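Local coordinates for D-3-phosphoglycerate dehydrogenase oxidoreductase protein (Ralstonia solanacearum, PDB 3GG9) that probably oxidises D-3-phosphoglycerate using NAD, a D-isomer specific 2-hydroxyacid dehydrogenase reaction, at residues R180-W189 and G202-L212; R224-V235 and R252-T263. All coordinates share one frame; numbering follows the deposited sequence.

Both contacts lie in the parallel sheet domain that carries a GxGxxG pattern, consistent with the Rossmann-type NAD-binding fold of this family. Their centres are about 21 Å apart. Contact 1 is at one edge of the sheet, where strand 185-189 meets the outermost strand 204-205. Contact 2 joins two connections that leave strands 218-221 and 246-249. The two meet at one point: K209 NZ of contact 1 lies 2.8 Å from I232 O of contact 2, a probable hydrogen bond. R224 of contact 2 binds two sulfate ions and comes within about 3 Å of a bound glycerol. The side chain of V188 in contact 1 is about 12 Å from a glycerol.

Contact 1 (R180-W189 and G202-L212); sequences RAFGMNVLVW and GFAVAESKDAL
W189 lays one face of its indole over the start of helix 209-215. K209 CB sits 3.6 Å from the centroid of the six-membered ring and only 8° off its normal, a CH-pi contact. The lysine chain is extended, with CG anti to the backbone N (chi1 -176°), and it crosses the ring obliquely. Its NZ passes on to I232 O. The same face of the indole covers S208 C and K209 N near its rim, while A206 O lies at the ring edge. Nearer the backbone, W189 CB touches L212 CD2 at 3.9 Å.

F203 packs at the other end. Its CD2 is 3.7 Å from V186 CG1, and its CB meets V188 CG2. In the modelled conformer of R180, F203 CD2 lies over one face of the guanidinium, the planes 29° apart. L187 CD2 touches A204 CB at 3.7 Å. Between these groups the backbones pair in parallel. V188 N donates to A204 O at 2.9 Å, and A206 N returns a bond to V188 O at 2.9 Å. Water 1 bridges A204 N and V186 O, but its 2.5 Å approach to V186 O is doubtfully short.

The two segments close a beta-alpha-beta unit through helix 192-200. Just two direct backbone bonds hold the short edge strand at its centre, so packing by W189 and F203 probably does much to fix its two ends.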
# COMPACT_ATOMS: atom_id res chain seq x y z
N ARG A 180 0.46 -15.65 4.20
CA ARG A 180 1.19 -16.52 5.13
C ARG A 180 2.40 -15.80 5.74
O ARG A 180 2.64 -15.89 6.95
CB ARG A 180 1.63 -17.81 4.43
CG ARG A 180 2.03 -18.93 5.40
CD ARG A 180 0.97 -20.03 5.50
NE ARG A 180 -0.29 -19.58 6.12
CZ ARG A 180 -1.34 -20.36 6.33
NH1 ARG A 180 -1.31 -21.64 6.00
NH2 ARG A 180 -2.44 -19.86 6.89
N ALA A 181 3.15 -15.08 4.90
CA ALA A 181 4.32 -14.35 5.40
C ALA A 181 3.96 -13.17 6.30
O ALA A 181 4.76 -12.76 7.12
CB ALA A 181 5.18 -13.89 4.27
N PHE A 182 2.75 -12.62 6.16
CA PHE A 182 2.28 -11.64 7.13
C PHE A 182 1.65 -12.24 8.39
O PHE A 182 1.21 -11.49 9.28
CB PHE A 182 1.34 -10.59 6.46
CG PHE A 182 2.11 -9.46 5.81
CD1 PHE A 182 2.24 -8.24 6.47
CD2 PHE A 182 2.77 -9.63 4.60
CE1 PHE A 182 2.98 -7.20 5.92
CE2 PHE A 182 3.54 -8.58 4.04
CZ PHE A 182 3.63 -7.37 4.71
N GLY A 183 1.62 -13.57 8.49
CA GLY A 183 1.04 -14.24 9.66
C GLY A 183 -0.50 -14.27 9.67
O GLY A 183 -1.12 -14.34 10.74
N MET A 184 -1.11 -14.20 8.49
CA MET A 184 -2.56 -14.28 8.34
C MET A 184 -3.02 -15.75 8.36
O MET A 184 -2.22 -16.66 8.12
CB MET A 184 -3.03 -13.58 7.05
CG MET A 184 -2.65 -12.10 6.92
SD MET A 184 -3.46 -11.27 5.53
CE MET A 184 -5.10 -10.97 6.21
N ASN A 185 -4.28 -15.97 8.71
CA ASN A 185 -4.96 -17.26 8.56
C ASN A 185 -5.49 -17.40 7.13
O ASN A 185 -6.51 -16.80 6.76
CB ASN A 185 -6.09 -17.38 9.61
CG ASN A 185 -6.77 -18.75 9.61
OD1 ASN A 185 -6.11 -19.78 9.56
ND2 ASN A 185 -8.11 -18.75 9.70
N VAL A 186 -4.79 -18.16 6.29
CA VAL A 186 -5.14 -18.23 4.87
C VAL A 186 -6.08 -19.41 4.55
O VAL A 186 -5.77 -20.59 4.83
CB VAL A 186 -3.89 -18.23 3.95
CG1 VAL A 186 -4.32 -18.17 2.47
CG2 VAL A 186 -2.94 -17.07 4.27
N LEU A 187 -7.23 -19.06 3.97
CA LEU A 187 -8.22 -20.01 3.46
C LEU A 187 -8.45 -19.83 1.97
O LEU A 187 -8.67 -18.72 1.49
CB LEU A 187 -9.57 -19.85 4.18
CG LEU A 187 -9.69 -20.02 5.70
CD1 LEU A 187 -11.09 -19.61 6.15
CD2 LEU A 187 -9.39 -21.44 6.12
N VAL A 188 -8.44 -20.95 1.25
CA VAL A 188 -8.59 -20.95 -0.20
C VAL A 188 -9.92 -21.62 -0.58
O VAL A 188 -10.36 -22.56 0.07
CB VAL A 188 -7.37 -21.65 -0.89
CG1 VAL A 188 -7.54 -21.69 -2.40
CG2 VAL A 188 -6.07 -20.92 -0.54
N TRP A 189 -10.57 -21.10 -1.62
CA TRP A 189 -11.70 -21.78 -2.25
C TRP A 189 -11.62 -21.63 -3.78
O TRP A 189 -10.96 -20.74 -4.28
CB TRP A 189 -13.04 -21.26 -1.69
CG TRP A 189 -14.14 -22.28 -1.88
CD1 TRP A 189 -14.37 -23.41 -1.13
CD2 TRP A 189 -15.12 -22.29 -2.92
NE1 TRP A 189 -15.43 -24.11 -1.64
CE2 TRP A 189 -15.91 -23.45 -2.74
CE3 TRP A 189 -15.41 -21.44 -3.99
CZ2 TRP A 189 -16.98 -23.77 -3.58
CZ3 TRP A 189 -16.47 -21.76 -4.84
CH2 TRP A 189 -17.24 -22.91 -4.62
N GLY A 202 -0.05 -26.68 1.39
CA GLY A 202 -0.17 -26.51 2.84
C GLY A 202 -1.21 -25.48 3.24
O GLY A 202 -1.25 -25.05 4.39
N PHE A 203 -2.06 -25.08 2.30
CA PHE A 203 -3.12 -24.13 2.63
C PHE A 203 -4.41 -24.85 2.98
O PHE A 203 -4.75 -25.87 2.37
CB PHE A 203 -3.34 -23.13 1.49
CG PHE A 203 -2.23 -22.13 1.35
CD1 PHE A 203 -1.28 -22.26 0.35
CD2 PHE A 203 -2.11 -21.08 2.26
CE1 PHE A 203 -0.23 -21.35 0.23
CE2 PHE A 203 -1.05 -20.15 2.15
CZ PHE A 203 -0.12 -20.29 1.13
N ALA A 204 -5.10 -24.31 3.98
CA ALA A 204 -6.45 -24.74 4.33
C ALA A 204 -7.44 -24.33 3.25
O ALA A 204 -7.33 -23.26 2.64
CB ALA A 204 -6.84 -24.12 5.64
N VAL A 205 -8.42 -25.20 3.01
CA VAL A 205 -9.47 -24.95 2.05
C VAL A 205 -10.72 -24.68 2.84
O VAL A 205 -11.02 -25.41 3.78
CB VAL A 205 -9.62 -26.16 1.09
CG1 VAL A 205 -10.88 -26.06 0.25
CG2 VAL A 205 -8.40 -26.25 0.20
N ALA A 206 -11.44 -23.61 2.50
CA ALA A 206 -12.66 -23.26 3.19
C ALA A 206 -13.72 -24.36 3.03
O ALA A 206 -13.75 -25.05 2.01
CB ALA A 206 -13.19 -21.93 2.67
N GLU A 207 -14.58 -24.52 4.04
CA GLU A 207 -15.64 -25.54 4.06
C GLU A 207 -16.54 -25.44 2.85
O GLU A 207 -16.95 -26.46 2.27
CB GLU A 207 -16.50 -25.39 5.32
CG GLU A 207 -15.81 -25.78 6.59
CD GLU A 207 -16.77 -26.33 7.64
OE1 GLU A 207 -18.00 -26.17 7.50
OE2 GLU A 207 -16.28 -26.94 8.61
N SER A 208 -16.83 -24.19 2.47
CA SER A 208 -17.67 -23.90 1.32
C SER A 208 -17.38 -22.48 0.87
O SER A 208 -16.69 -21.73 1.56
CB SER A 208 -19.15 -24.02 1.70
OG SER A 208 -19.46 -23.19 2.79
N LYS A 209 -17.91 -22.14 -0.29
CA LYS A 209 -17.90 -20.77 -0.78
C LYS A 209 -18.51 -19.83 0.26
O LYS A 209 -17.93 -18.78 0.55
CB LYS A 209 -18.67 -20.70 -2.09
CG LYS A 209 -18.68 -19.35 -2.75
CD LYS A 209 -19.45 -19.49 -4.04
CE LYS A 209 -19.98 -18.16 -4.51
NZ LYS A 209 -20.95 -18.40 -5.61
N ASP A 210 -19.65 -20.21 0.81
CA ASP A 210 -20.31 -19.46 1.88
C ASP A 210 -19.39 -19.20 3.08
O ASP A 210 -19.38 -18.11 3.63
CB ASP A 210 -21.57 -20.19 2.38
CG ASP A 210 -22.64 -20.34 1.30
OD1 ASP A 210 -23.75 -20.81 1.65
OD2 ASP A 210 -22.39 -20.01 0.12
N ALA A 211 -18.62 -20.22 3.47
CA ALA A 211 -17.68 -20.14 4.60
C ALA A 211 -16.55 -19.14 4.35
O ALA A 211 -16.07 -18.48 5.28
CB ALA A 211 -17.10 -21.52 4.90
N LEU A 212 -16.12 -19.05 3.10
CA LEU A 212 -15.06 -18.12 2.69
C LEU A 212 -15.48 -16.68 2.91
O LEU A 212 -14.71 -15.88 3.43
CB LEU A 212 -14.68 -18.35 1.24
CG LEU A 212 -13.41 -17.66 0.75
CD1 LEU A 212 -12.15 -18.46 1.16
CD2 LEU A 212 -13.49 -17.51 -0.76
O HOH W 1 -3.83 -22.03 5.44

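Contact 2 (R224-V235 and R252-T263); sequences RLNDETRSIITV and RAELVEENGMVT. Unlike the reference sequence in segment 224-235: S231 (reference Gly), I233 (reference Val). With SO4 (sulfate ion), chain F; SO4 (sulfate ion), chain E.
Two connections of the Rossmann-type domain, the one after strand 218-221 and the one after strand 246-249, run together here and bond through their backbones. S231 N donates to E254 O at 2.9 Å, and I233 N to L255 O at 3.1 Å. E257 N returns a bond to I233 O at 2.9 Å.

E257 then reaches back to the first segment. Its CG stands between the backbone N and the carbonyl carbon (chi1 72°), and the chain beyond is extended. OE1 takes V235 N at 2.7 Å in a nearly straight bond, on the anti side of the carboxylate. This ties the glutamate to the first turn of helix 235-238. V235 CG2 presses on G260 CA at 3.5 Å, a tight fit at the start of helix 260-267.

At the other end, L225 crosses R252 at about a right angle. Its CD2 sits over the centre of the guanidinium face, 3.7 Å from R252 CZ. L225 CD1 meets L255 CD2, which also touches T229. R224 points away and grips one sulfate through NE and NH1 and a second through NH2. Both probably come from the crystallisation liquor. One is also held by K170 N and I171 N, within the possible GxGxxG motif, the other by R80 N and Y312 OH.

The pairing joins connections after two neighbouring strands; R224 and the GxGxxG amides are consistent with the cofactor side of a Rossmann-type domain.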
# COMPACT_ATOMS: atom_id res chain seq x y z
N ARG A 224 -10.09 -16.11 -13.65
CA ARG A 224 -10.21 -15.68 -15.03
C ARG A 224 -11.70 -15.60 -15.33
O ARG A 224 -12.51 -16.37 -14.75
CB ARG A 224 -9.52 -16.67 -15.98
CG ARG A 224 -7.99 -16.79 -15.79
CD ARG A 224 -7.21 -15.73 -16.59
NE ARG A 224 -5.85 -15.54 -16.08
CZ ARG A 224 -5.04 -14.53 -16.41
NH1 ARG A 224 -3.82 -14.47 -15.88
NH2 ARG A 224 -5.41 -13.58 -17.27
N LEU A 225 -12.07 -14.66 -16.19
CA LEU A 225 -13.47 -14.47 -16.59
C LEU A 225 -13.83 -15.41 -17.76
O LEU A 225 -13.17 -15.40 -18.80
CB LEU A 225 -13.75 -13.03 -16.99
CG LEU A 225 -15.22 -12.67 -17.26
CD1 LEU A 225 -16.10 -12.96 -16.06
CD2 LEU A 225 -15.35 -11.22 -17.68
N ASN A 226 -14.86 -16.21 -17.54
CA ASN A 226 -15.43 -17.11 -18.54
C ASN A 226 -16.88 -17.39 -18.15
O ASN A 226 -17.35 -16.87 -17.13
CB ASN A 226 -14.61 -18.42 -18.65
CG ASN A 226 -14.45 -19.14 -17.31
OD1 ASN A 226 -15.40 -19.29 -16.56
ND2 ASN A 226 -13.23 -19.59 -17.01
N ASP A 227 -17.58 -18.22 -18.92
CA ASP A 227 -19.01 -18.50 -18.67
C ASP A 227 -19.30 -19.14 -17.32
O ASP A 227 -20.38 -18.94 -16.76
CB ASP A 227 -19.61 -19.36 -19.79
CG ASP A 227 -19.71 -18.61 -21.11
OD1 ASP A 227 -19.44 -19.23 -22.16
OD2 ASP A 227 -20.05 -17.41 -21.10
N GLU A 228 -18.33 -19.87 -16.79
CA GLU A 228 -18.46 -20.48 -15.48
C GLU A 228 -18.36 -19.44 -14.35
O GLU A 228 -19.06 -19.57 -13.35
CB GLU A 228 -17.42 -21.58 -15.29
CG GLU A 228 -17.72 -22.90 -16.03
CD GLU A 228 -17.61 -22.78 -17.55
OE1 GLU A 228 -16.51 -22.46 -18.06
OE2 GLU A 228 -18.64 -23.00 -18.23
N THR A 229 -17.52 -18.42 -14.54
CA THR A 229 -17.21 -17.47 -13.47
C THR A 229 -17.87 -16.09 -13.58
O THR A 229 -17.78 -15.28 -12.64
CB THR A 229 -15.71 -17.21 -13.38
OG1 THR A 229 -15.26 -16.61 -14.60
CG2 THR A 229 -14.95 -18.50 -13.14
N ARG A 230 -18.50 -15.80 -14.71
CA ARG A 230 -19.27 -14.55 -14.81
C ARG A 230 -20.39 -14.55 -13.77
O ARG A 230 -21.17 -15.51 -13.69
CB ARG A 230 -19.84 -14.39 -16.21
CG ARG A 230 -20.48 -13.05 -16.47
CD ARG A 230 -20.99 -12.93 -17.89
NE ARG A 230 -19.93 -13.19 -18.87
CZ ARG A 230 -19.14 -12.25 -19.39
NH1 ARG A 230 -18.22 -12.59 -20.28
NH2 ARG A 230 -19.27 -10.98 -19.03
N SER A 231 -20.43 -13.48 -12.96
CA SER A 231 -21.41 -13.27 -11.87
C SER A 231 -21.35 -14.32 -10.78
O SER A 231 -22.34 -14.56 -10.10
CB SER A 231 -22.86 -13.15 -12.39
OG SER A 231 -22.95 -12.21 -13.44
N ILE A 232 -20.18 -14.94 -10.61
CA ILE A 232 -20.02 -16.02 -9.64
C ILE A 232 -20.13 -15.49 -8.21
O ILE A 232 -20.39 -16.25 -7.26
CB ILE A 232 -18.68 -16.79 -9.86
CG1 ILE A 232 -18.70 -18.17 -9.18
CG2 ILE A 232 -17.47 -15.93 -9.45
CD1 ILE A 232 -17.54 -19.06 -9.55
N ILE A 233 -19.93 -14.19 -8.05
CA ILE A 233 -20.03 -13.55 -6.76
C ILE A 233 -21.30 -12.71 -6.83
O ILE A 233 -21.45 -11.86 -7.69
CB ILE A 233 -18.78 -12.69 -6.44
CG1 ILE A 233 -17.54 -13.60 -6.37
CG2 ILE A 233 -18.92 -11.96 -5.11
CD1 ILE A 233 -16.24 -12.83 -6.28
N THR A 234 -22.23 -13.01 -5.94
CA THR A 234 -23.52 -12.34 -5.93
C THR A 234 -23.57 -11.37 -4.77
O THR A 234 -22.69 -11.37 -3.92
CB THR A 234 -24.63 -13.38 -5.77
OG1 THR A 234 -24.51 -14.00 -4.49
CG2 THR A 234 -24.53 -14.44 -6.86
N VAL A 235 -24.63 -10.55 -4.71
CA VAL A 235 -24.89 -9.71 -3.54
C VAL A 235 -25.10 -10.54 -2.28
O VAL A 235 -24.72 -10.10 -1.21
CB VAL A 235 -26.14 -8.78 -3.72
CG1 VAL A 235 -26.38 -7.93 -2.48
CG2 VAL A 235 -25.95 -7.87 -4.86
N ARG A 252 -11.39 -9.29 -12.72
CA ARG A 252 -12.32 -8.72 -13.70
C ARG A 252 -13.58 -8.29 -12.95
O ARG A 252 -14.02 -8.96 -12.02
CB ARG A 252 -12.68 -9.74 -14.80
CG ARG A 252 -11.59 -10.07 -15.84
CD ARG A 252 -11.21 -8.90 -16.76
NE ARG A 252 -12.35 -8.35 -17.50
CZ ARG A 252 -12.77 -8.79 -18.69
NH1 ARG A 252 -12.15 -9.79 -19.30
NH2 ARG A 252 -13.83 -8.22 -19.27
N ALA A 253 -14.15 -7.14 -13.36
CA ALA A 253 -15.36 -6.60 -12.70
C ALA A 253 -16.60 -7.51 -12.80
O ALA A 253 -17.42 -7.59 -11.87
CB ALA A 253 -15.69 -5.22 -13.26
N GLU A 254 -16.70 -8.22 -13.91
CA GLU A 254 -17.88 -9.00 -14.24
C GLU A 254 -17.93 -10.34 -13.51
O GLU A 254 -18.92 -11.07 -13.61
CB GLU A 254 -17.96 -9.19 -15.77
CG GLU A 254 -18.07 -7.89 -16.57
CD GLU A 254 -16.72 -7.31 -17.05
OE1 GLU A 254 -16.76 -6.47 -17.98
OE2 GLU A 254 -15.63 -7.66 -16.52
N LEU A 255 -16.88 -10.66 -12.76
CA LEU A 255 -16.94 -11.75 -11.78
C LEU A 255 -17.98 -11.53 -10.69
O LEU A 255 -18.48 -12.49 -10.13
CB LEU A 255 -15.59 -11.96 -11.11
CG LEU A 255 -14.42 -12.41 -11.99
CD1 LEU A 255 -13.13 -12.45 -11.17
CD2 LEU A 255 -14.68 -13.76 -12.61
N VAL A 256 -18.28 -10.27 -10.38
CA VAL A 256 -19.35 -9.93 -9.44
C VAL A 256 -20.55 -9.54 -10.28
O VAL A 256 -20.41 -8.82 -11.26
CB VAL A 256 -18.96 -8.74 -8.52
CG1 VAL A 256 -20.06 -8.46 -7.48
CG2 VAL A 256 -17.64 -9.01 -7.81
N GLU A 257 -21.73 -10.02 -9.90
CA GLU A 257 -22.96 -9.61 -10.58
C GLU A 257 -23.10 -8.10 -10.64
O GLU A 257 -22.66 -7.38 -9.75
CB GLU A 257 -24.20 -10.27 -9.97
CG GLU A 257 -24.63 -9.77 -8.60
CD GLU A 257 -25.96 -10.39 -8.16
OE1 GLU A 257 -26.22 -10.47 -6.94
OE2 GLU A 257 -26.76 -10.80 -9.03
N GLU A 258 -23.67 -7.64 -11.75
CA GLU A 258 -23.80 -6.24 -12.08
C GLU A 258 -24.44 -5.44 -10.93
O GLU A 258 -25.45 -5.85 -10.36
CB GLU A 258 -24.61 -6.15 -13.37
CG GLU A 258 -24.71 -4.79 -13.94
CD GLU A 258 -25.36 -4.80 -15.28
OE1 GLU A 258 -25.13 -3.83 -16.03
OE2 GLU A 258 -26.09 -5.77 -15.60
N ASN A 259 -23.77 -4.34 -10.58
CA ASN A 259 -24.07 -3.48 -9.42
C ASN A 259 -24.01 -4.16 -8.04
O ASN A 259 -24.31 -3.54 -7.04
CB ASN A 259 -25.41 -2.72 -9.58
CG ASN A 259 -25.50 -1.97 -10.90
OD1 ASN A 259 -24.54 -1.37 -11.36
ND2 ASN A 259 -26.68 -2.01 -11.51
N GLY A 260 -23.60 -5.43 -8.01
CA GLY A 260 -23.59 -6.19 -6.76
C GLY A 260 -22.73 -5.58 -5.69
O GLY A 260 -23.12 -5.50 -4.52
N MET A 261 -21.55 -5.14 -6.09
CA MET A 261 -20.63 -4.50 -5.17
C MET A 261 -21.12 -3.17 -4.54
O MET A 261 -21.08 -2.99 -3.31
CB MET A 261 -19.30 -4.34 -5.87
CG MET A 261 -18.55 -3.12 -5.51
SD MET A 261 -17.00 -3.68 -4.98
CE MET A 261 -17.57 -4.56 -3.50
N VAL A 262 -21.56 -2.24 -5.38
CA VAL A 262 -22.13 -0.99 -4.91
C VAL A 262 -23.27 -1.33 -3.94
O VAL A 262 -23.30 -0.79 -2.83
CB VAL A 262 -22.64 -0.11 -6.07
CG1 VAL A 262 -23.53 1.05 -5.53
CG2 VAL A 262 -21.46 0.44 -6.88
N THR A 263 -24.13 -2.26 -4.35
CA THR A 263 -25.29 -2.68 -3.55
C THR A 263 -24.84 -3.19 -2.19
O THR A 263 -25.33 -2.73 -1.17
CB THR A 263 -26.16 -3.72 -4.30
OG1 THR A 263 -26.63 -3.16 -5.54
CG2 THR A 263 -27.38 -4.15 -3.45
S SO4 F . -3.75 -17.16 -13.35
O1 SO4 F . -2.86 -16.37 -14.20
O2 SO4 F . -5.09 -17.27 -13.95
O3 SO4 F . -3.17 -18.51 -13.25
O4 SO4 F . -3.89 -16.50 -12.04
S SO4 E . -1.74 -12.19 -19.15
O1 SO4 E . -1.46 -10.80 -19.42
O2 SO4 E . -1.43 -12.99 -20.33
O3 SO4 E . -0.91 -12.64 -18.04
O4 SO4 E . -3.16 -12.31 -18.81
O HOH W 2 -21.26 -10.13 -14.41
O HOH W 3 -25.11 -9.82 -13.44